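Local atomic coordinates of heme peroxidase (PDB entry 2GVK), a protein that probably uses heme and hydrogen peroxide to oxidise dyes and other organic substrates, as a dye-decolorizing peroxidase. Residues 32-46 against 69-81. Sequence-based numbering, arbitrary orientation.
Sequences LTDSPDTVDKVKDVC and MGFGADAWTRLFP. With NA (sodium ion), chain E; EDO (1,2-ethanediol), chain I.
Arg78, on the short helix 73-79, reaches the loop that leaves strand 24-32 and grips the carbonyl oxygen of Thr33 with both terminal nitrogens. Its CG stands anti to the backbone N (chi1 173°) and the chain stays extended to NE; a long arginine with a flat, two-pronged end can thus cross from helix to loop and turn two N-H groups on one oxygen. Arg78 CD passes Leu32 CD1 at 4.1 Å, the two chains running alongside in opposite senses, and Arg78 NH1 lies 3.5 Å from Leu32 CB. Arg78 NH2 comes within 3.8 Å of Thr38 CG2. It donates to Thr33 O, with Arg78 NH2 3.0 Å away and tilted 18° from the carbonyl plane; Arg78 NH1 gives Thr33 O a longer bond of 3.3 Å from well above that plane. The oxygen lies at the edge of the guanidinium, nearly in its plane. Asp34 OD1 adds only a long salt bridge, 3.7 Å from Arg78 NH1 and well out of the guanidinium plane.

Below the arginine the contact is apolar. Branched Leu79 meets Leu32 tip to tip, Leu79 CG lying 4.0 Å from Leu32 CD1, while its two methyls spread to Val42 and Val39 of helix 38-59. Deeper in, slender Cys46 sets SG at the Phe71 ring edge, 3.7 Å from Phe71 CZ. Met69, present as selenomethionine and fully extended, brings its CE to Val45 and Cys46. Lys43 NZ and Leu79 O share a water.

Apolar chains thus pack helix 38-59 against strand 66-72 and the helix 73-79 that follows, while Arg78's paired N-H groups satisfy the Thr33 carbonyl.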
loop_
_atom_site.group_PDB
_atom_site.type_symbol
_atom_site.label_atom_id
_atom_site.label_comp_id
_atom_site.label_asym_id
_atom_site.label_seq_id
_atom_site.Cartn_x
_atom_site.Cartn_y
_atom_site.Cartn_z
ATOM N N LEU A 32 7.379 12.925 -38.457
ATOM C CA LEU A 32 8.718 13.438 -38.660
ATOM C C LEU A 32 8.682 14.733 -39.438
ATOM O O LEU A 32 7.863 14.896 -40.323
ATOM C CB LEU A 32 9.564 12.423 -39.439
ATOM C CG LEU A 32 9.735 11.049 -38.802
ATOM C CD1 LEU A 32 10.498 10.157 -39.745
ATOM C CD2 LEU A 32 10.435 11.158 -37.466
ATOM N N THR A 33 9.635 15.616 -39.147
ATOM C CA THR A 33 9.860 16.813 -39.962
ATOM C C THR A 33 10.982 16.562 -40.963
ATOM O O THR A 33 11.710 15.575 -40.860
ATOM C CB THR A 33 10.282 18.006 -39.107
ATOM O OG1 THR A 33 11.608 17.783 -38.586
ATOM C CG2 THR A 33 9.318 18.229 -37.978
ATOM N N ASP A 34 11.196 17.532 -41.850
ATOM C CA ASP A 34 12.247 17.423 -42.859
ATOM C C ASP A 34 13.536 18.122 -42.427
ATOM O O ASP A 34 14.369 18.465 -43.252
ATOM C CB ASP A 34 11.767 18.003 -44.190
ATOM C CG ASP A 34 10.922 17.031 -44.973
ATOM O OD1 ASP A 34 10.892 15.834 -44.613
ATOM O OD2 ASP A 34 10.309 17.453 -45.982
ATOM N N SER A 35 13.714 18.309 -41.144
ATOM C CA SER A 35 14.915 18.993 -40.660
ATOM C C SER A 35 16.177 18.147 -40.912
ATOM O O SER A 35 16.108 16.935 -41.000
ATOM C CB SER A 35 14.798 19.316 -39.195
ATOM O OG SER A 35 15.240 18.246 -38.390
ATOM N N PRO A 36 17.323 18.798 -40.985
ATOM C CA PRO A 36 18.576 18.069 -41.220
ATOM C C PRO A 36 19.141 17.371 -39.975
ATOM O O PRO A 36 20.279 16.896 -40.001
ATOM C CB PRO A 36 19.527 19.163 -41.699
ATOM C CG PRO A 36 19.030 20.410 -41.069
ATOM C CD PRO A 36 17.535 20.257 -40.895
ATOM N N ASP A 37 18.366 17.343 -38.890
ATOM C CA ASP A 37 18.744 16.605 -37.685
ATOM C C ASP A 37 17.766 15.469 -37.372
ATOM O O ASP A 37 17.919 14.787 -36.358
ATOM C CB ASP A 37 18.751 17.521 -36.466
ATOM C CG ASP A 37 19.802 18.575 -36.519
ATOM O OD1 ASP A 37 20.657 18.550 -37.415
ATOM O OD2 ASP A 37 19.770 19.453 -35.630
ATOM N N THR A 38 16.735 15.310 -38.194
ATOM C CA THR A 38 15.604 14.439 -37.835
ATOM C C THR A 38 16.015 12.998 -37.638
ATOM O O THR A 38 15.647 12.376 -36.633
ATOM C CB THR A 38 14.446 14.545 -38.859
ATOM O OG1 THR A 38 13.836 15.831 -38.742
ATOM C CG2 THR A 38 13.398 13.503 -38.589
ATOM N N VAL A 39 16.775 12.446 -38.568
ATOM C CA VAL A 39 17.165 11.039 -38.435
ATOM C C VAL A 39 18.049 10.838 -37.214
ATOM O O VAL A 39 17.860 9.912 -36.456
ATOM C CB VAL A 39 17.885 10.508 -39.704
ATOM C CG1 VAL A 39 18.306 9.056 -39.497
ATOM C CG2 VAL A 39 16.981 10.614 -40.903
ATOM N N ASP A 40 19.011 11.717 -37.030
ATOM C CA ASP A 40 19.935 11.605 -35.887
ATOM C C ASP A 40 19.217 11.701 -34.540
ATOM O O ASP A 40 19.565 10.998 -33.594
ATOM C CB ASP A 40 21.009 12.665 -35.969
ATOM C CG ASP A 40 22.084 12.337 -37.011
ATOM O OD1 ASP A 40 22.091 11.201 -37.542
ATOM O OD2 ASP A 40 22.937 13.210 -37.272
ATOM N N LYS A 41 18.255 12.602 -34.433
ATOM C CA LYS A 41 17.523 12.766 -33.166
ATOM C C LYS A 41 16.662 11.543 -32.871
ATOM O O LYS A 41 16.619 11.065 -31.735
ATOM C CB LYS A 41 16.699 14.054 -33.174
ATOM C CG LYS A 41 17.582 15.283 -33.042
ATOM C CD LYS A 41 16.818 16.554 -33.076
ATOM C CE LYS A 41 17.756 17.749 -32.947
ATOM N NZ LYS A 41 17.080 19.012 -33.327
ATOM N N VAL A 42 16.046 10.982 -33.896
ATOM C CA VAL A 42 15.272 9.763 -33.711
ATOM C C VAL A 42 16.197 8.608 -33.291
ATOM O O VAL A 42 15.870 7.836 -32.390
ATOM C CB VAL A 42 14.469 9.393 -34.984
ATOM C CG1 VAL A 42 13.847 7.956 -34.859
ATOM C CG2 VAL A 42 13.387 10.437 -35.236
ATOM N N LYS A 43 17.359 8.521 -33.923
ATOM C CA LYS A 43 18.319 7.461 -33.602
ATOM C C LYS A 43 18.854 7.609 -32.171
ATOM O O LYS A 43 19.085 6.599 -31.480
ATOM C CB LYS A 43 19.470 7.441 -34.607
ATOM C CG LYS A 43 19.076 6.908 -35.955
ATOM C CD LYS A 43 20.276 6.736 -36.873
ATOM C CE LYS A 43 19.856 6.108 -38.199
ATOM N NZ LYS A 43 21.036 5.732 -39.059
ATOM N N ASP A 44 19.003 8.848 -31.703
ATOM C CA ASP A 44 19.419 9.118 -30.288
ATOM C C ASP A 44 18.419 8.535 -29.329
ATOM O O ASP A 44 18.776 7.928 -28.333
ATOM C CB ASP A 44 19.550 10.620 -30.009
ATOM C CG ASP A 44 19.917 10.917 -28.525
ATOM O OD1 ASP A 44 21.071 10.599 -28.125
ATOM O OD2 ASP A 44 19.058 11.459 -27.770
ATOM N N VAL A 45 17.142 8.716 -29.627
ATOM C CA VAL A 45 16.099 8.132 -28.777
ATOM C C VAL A 45 16.155 6.586 -28.847
ATOM O O VAL A 45 16.109 5.915 -27.823
ATOM C CB VAL A 45 14.686 8.636 -29.158
ATOM C CG1 VAL A 45 13.623 7.866 -28.397
ATOM C CG2 VAL A 45 14.556 10.107 -28.873
ATOM N N CYS A 46 16.297 6.034 -30.056
ATOM C CA CYS A 46 16.428 4.572 -30.213
ATOM C C CYS A 46 17.578 4.037 -29.360
ATOM O O CYS A 46 17.431 3.025 -28.657
ATOM C CB CYS A 46 16.672 4.180 -31.673
ATOM S SG CYS A 46 15.328 4.502 -32.789
HETATM N N MSE A 69 7.872 1.956 -28.104
HETATM C CA MSE A 69 8.162 2.844 -29.201
HETATM C C MSE A 69 7.973 2.092 -30.502
HETATM O O MSE A 69 8.548 1.021 -30.695
HETATM C CB MSE A 69 9.607 3.309 -29.100
HETATM C CG MSE A 69 10.051 4.248 -30.210
HETATM SE SE MSE A 69 11.937 4.724 -30.012
HETATM C CE MSE A 69 12.013 6.073 -31.411
ATOM N N GLY A 70 7.188 2.666 -31.404
ATOM C CA GLY A 70 6.916 2.050 -32.684
ATOM C C GLY A 70 7.080 3.010 -33.838
ATOM O O GLY A 70 7.019 4.237 -33.664
ATOM N N PHE A 71 7.227 2.437 -35.029
ATOM C CA PHE A 71 7.458 3.194 -36.263
ATOM C C PHE A 71 6.405 2.913 -37.317
ATOM O O PHE A 71 6.089 1.754 -37.592
ATOM C CB PHE A 71 8.846 2.838 -36.850
ATOM C CG PHE A 71 9.967 3.022 -35.890
ATOM C CD1 PHE A 71 10.262 2.049 -34.964
ATOM C CD2 PHE A 71 10.678 4.204 -35.854
ATOM C CE1 PHE A 71 11.259 2.242 -34.016
ATOM C CE2 PHE A 71 11.712 4.387 -34.899
ATOM C CZ PHE A 71 11.988 3.414 -34.006
ATOM N N GLY A 72 5.948 3.974 -37.986
ATOM C CA GLY A 72 5.035 3.852 -39.118
ATOM C C GLY A 72 5.738 3.266 -40.338
ATOM O O GLY A 72 6.959 3.245 -40.412
ATOM N N ALA A 73 4.960 2.797 -41.295
ATOM C CA ALA A 73 5.512 2.084 -42.429
ATOM C C ALA A 73 6.406 2.979 -43.285
ATOM O O ALA A 73 7.551 2.616 -43.594
ATOM C CB ALA A 73 4.404 1.483 -43.257
ATOM N N ASP A 74 5.904 4.157 -43.660
ATOM C CA ASP A 74 6.702 5.078 -44.475
ATOM C C ASP A 74 7.927 5.554 -43.711
ATOM O O ASP A 74 9.028 5.648 -44.277
ATOM C CB ASP A 74 5.873 6.291 -44.905
ATOM C CG ASP A 74 4.853 5.965 -45.993
ATOM O OD1 ASP A 74 4.879 4.833 -46.558
ATOM O OD2 ASP A 74 4.037 6.851 -46.294
ATOM N N ALA A 75 7.731 5.878 -42.425
ATOM C CA ALA A 75 8.821 6.363 -41.569
ATOM C C ALA A 75 9.941 5.350 -41.457
ATOM O O ALA A 75 11.120 5.709 -41.475
ATOM C CB ALA A 75 8.279 6.710 -40.185
ATOM N N TRP A 76 9.583 4.081 -41.316
ATOM C CA TRP A 76 10.577 3.021 -41.190
ATOM C C TRP A 76 11.519 3.028 -42.396
ATOM O O TRP A 76 12.725 2.998 -42.248
ATOM C CB TRP A 76 9.894 1.653 -41.067
ATOM C CG TRP A 76 10.878 0.507 -40.980
ATOM C CD1 TRP A 76 11.428 -0.199 -42.035
ATOM C CD2 TRP A 76 11.520 0.022 -39.803
ATOM N NE1 TRP A 76 12.326 -1.129 -41.562
ATOM C CE2 TRP A 76 12.402 -1.018 -40.200
ATOM C CE3 TRP A 76 11.382 0.300 -38.447
ATOM C CZ2 TRP A 76 13.172 -1.742 -39.274
ATOM C CZ3 TRP A 76 12.191 -0.400 -37.536
ATOM C CH2 TRP A 76 13.062 -1.404 -37.967
ATOM N N THR A 77 10.947 3.094 -43.586
ATOM C CA THR A 77 11.730 3.052 -44.802
ATOM C C THR A 77 12.575 4.332 -44.965
ATOM O O THR A 77 13.722 4.276 -45.414
ATOM C CB THR A 77 10.819 2.805 -46.022
ATOM O OG1 THR A 77 10.397 1.441 -46.005
ATOM C CG2 THR A 77 11.544 3.074 -47.311
ATOM N N ARG A 78 12.035 5.465 -44.557
ATOM C CA ARG A 78 12.795 6.716 -44.585
ATOM C C ARG A 78 13.991 6.682 -43.632
ATOM O O ARG A 78 15.114 7.038 -44.011
ATOM C CB ARG A 78 11.921 7.898 -44.220
ATOM C CG ARG A 78 12.738 9.171 -44.070
ATOM C CD ARG A 78 11.961 10.329 -43.573
ATOM N NE ARG A 78 12.853 11.446 -43.234
ATOM C CZ ARG A 78 12.442 12.591 -42.716
ATOM N NH1 ARG A 78 11.152 12.794 -42.515
ATOM N NH2 ARG A 78 13.320 13.547 -42.430
ATOM N N LEU A 79 13.749 6.249 -42.402
ATOM C CA LEU A 79 14.767 6.276 -41.371
ATOM C C LEU A 79 15.813 5.202 -41.545
ATOM O O LEU A 79 16.994 5.436 -41.265
ATOM C CB LEU A 79 14.127 6.106 -39.977
ATOM C CG LEU A 79 13.205 7.226 -39.486
ATOM C CD1 LEU A 79 12.333 6.754 -38.363
ATOM C CD2 LEU A 79 14.050 8.448 -39.069
ATOM N N PHE A 80 15.369 3.998 -41.948
ATOM C CA PHE A 80 16.192 2.791 -41.916
ATOM C C PHE A 80 16.115 2.029 -43.249
ATOM O O PHE A 80 15.668 0.893 -43.294
ATOM C CB PHE A 80 15.717 1.865 -40.769
ATOM C CG PHE A 80 15.477 2.589 -39.449
ATOM C CD1 PHE A 80 16.504 3.252 -38.819
ATOM C CD2 PHE A 80 14.219 2.571 -38.842
ATOM C CE1 PHE A 80 16.287 3.931 -37.604
ATOM C CE2 PHE A 80 14.008 3.227 -37.635
ATOM C CZ PHE A 80 15.055 3.918 -37.031
ATOM N N PRO A 81 16.577 2.649 -44.323
ATOM C CA PRO A 81 16.473 2.042 -45.664
ATOM C C PRO A 81 17.194 0.690 -45.836
ATOM O O PRO A 81 16.853 -0.071 -46.743
ATOM C CB PRO A 81 17.110 3.091 -46.564
ATOM C CG PRO A 81 17.976 3.891 -45.663
ATOM C CD PRO A 81 17.277 3.934 -44.365
HETATM NA NA NA E . 22.210 17.466 -38.783
HETATM C C1 EDO I . 2.404 6.140 -43.291
HETATM O O1 EDO I . 3.034 4.880 -43.536
HETATM C C2 EDO I . 1.475 6.082 -42.049
HETATM O O2 EDO I . 2.224 5.700 -40.874
HETATM O O HOH W 1 22.140 15.786 -37.103
HETATM O O HOH W 2 19.409 4.556 -40.900
HETATM O O HOH W 3 24.093 18.412 -37.651
HETATM O O HOH W 4 22.788 19.197 -40.497
#